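Side-chain contact in hypothetical protein Aq_1549 (Aquifex aeolicus, PDB 2E8E), which is of unproven function but probably reduces peroxides with a pair of cysteine thiols: residues L10-E13 and A14-L17. Residues are numbered along the deposited sequence; the frame is centred on the assembly and turned at random.
Sequences LSSE and ATFL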
# COMPACT_ATOMS: atom_id res chain seq x y z
N LEU A 10 -0.53 14.12 -11.17
CA LEU A 10 -0.40 13.42 -12.43
C LEU A 10 1.01 13.63 -12.99
O LEU A 10 1.52 14.75 -13.00
CB LEU A 10 -1.46 13.94 -13.40
CG LEU A 10 -1.91 13.08 -14.58
CD1 LEU A 10 -2.48 11.75 -14.09
CD2 LEU A 10 -2.96 13.85 -15.38
N SER A 11 1.63 12.54 -13.44
CA SER A 11 2.98 12.58 -14.00
C SER A 11 2.98 12.20 -15.48
O SER A 11 3.67 12.81 -16.29
CB SER A 11 3.90 11.62 -13.23
OG SER A 11 3.38 10.30 -13.24
N SER A 12 2.20 11.17 -15.81
CA SER A 12 2.05 10.71 -17.19
C SER A 12 0.64 10.14 -17.28
O SER A 12 -0.13 10.25 -16.32
CB SER A 12 3.09 9.64 -17.53
OG SER A 12 2.94 8.47 -16.74
N GLU A 13 0.28 9.54 -18.41
CA GLU A 13 -1.06 8.98 -18.58
C GLU A 13 -1.43 8.05 -17.42
O GLU A 13 -0.80 7.02 -17.21
CB GLU A 13 -1.16 8.21 -19.90
CG GLU A 13 -2.49 7.49 -20.11
CD GLU A 13 -2.60 6.84 -21.48
OE1 GLU A 13 -1.71 6.05 -21.84
OE2 GLU A 13 -3.58 7.13 -22.20
N ALA A 14 -2.47 8.44 -16.69
CA ALA A 14 -2.97 7.66 -15.55
C ALA A 14 -1.86 7.23 -14.60
O ALA A 14 -1.89 6.12 -14.07
CB ALA A 14 -3.73 6.43 -16.06
N THR A 15 -0.90 8.12 -14.39
CA THR A 15 0.22 7.84 -13.50
C THR A 15 0.45 9.05 -12.61
O THR A 15 0.26 10.19 -13.03
CB THR A 15 1.48 7.51 -14.31
OG1 THR A 15 1.17 6.48 -15.26
CG2 THR A 15 2.60 7.02 -13.40
N PHE A 16 0.88 8.81 -11.37
CA PHE A 16 1.06 9.89 -10.42
C PHE A 16 2.40 9.94 -9.71
O PHE A 16 2.92 8.90 -9.29
CB PHE A 16 -0.01 9.80 -9.33
CG PHE A 16 -1.41 9.88 -9.85
CD1 PHE A 16 -2.08 11.10 -9.86
CD2 PHE A 16 -2.03 8.76 -10.39
CE1 PHE A 16 -3.37 11.20 -10.39
CE2 PHE A 16 -3.31 8.85 -10.94
CZ PHE A 16 -3.98 10.08 -10.94
N LEU A 17 2.96 11.14 -9.60
CA LEU A 17 4.19 11.32 -8.85
C LEU A 17 3.64 11.45 -7.44
O LEU A 17 2.83 12.33 -7.14
CB LEU A 17 4.94 12.58 -9.30
CG LEU A 17 6.01 12.25 -10.34
CD1 LEU A 17 6.54 13.53 -10.99
CD2 LEU A 17 7.15 11.48 -9.67
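Two consecutive serines, Ser11 and Ser12, stand opposite the single residue Thr15, the mark of a classic beta bulge, here on strand 3-12 of a beta hairpin, next to the tight turn that leads into strand 15-19. These two strands belong to the N-terminal three-stranded antiparallel sheet, with strand 24-28 on the far side of 15-19. Two backbone hydrogen bonds close the bulge. Ser11 N meets Thr15 O at 2.8 Å in a nearly straight bond (170°), whereas Thr15 N reaches Ser12 O at 3.0 Å in a more bent one. Glu13 and Ala14 make the turn itself, Ala14 with positive phi and psi that help swing the chain back into strand 15-19.

The Thr15 hydroxyl adds a side-chain tie: OG1 donates to Glu13 O at 2.8 Å, from above the carbonyl plane. Lying beside its own backbone N, with chi1 at -52°, OG1 is swung back toward the turn, and it also accepts from the backbone N of Lys30, so the loop after strand 24-28 is joined to the hairpin. The opposite branch, CG2, lies against Ser11 OG at 3.4 Å. A valine here would probably leave Glu13 O and Lys30 N without their shared partner, and the turn less firmly held.

Apolar contacts line the two flanks of the hairpin. Beyond the bulge, Leu17 sets CG against Ser11 CB, 3.6 Å away. On the flank bearing Phe16, Tyr51 of the second subunit packs on Leu10 and Ala14, and Gly47 of the second subunit packs on Phe16, placing the hairpin at the dimer interface. There Leu10, its CG anti to the backbone N (chi1 -158°), lays CD1 over one face of the Phe16 ring in a CH-pi contact, 4.1 Å from the centroid and displaced toward the CE1–CZ rim.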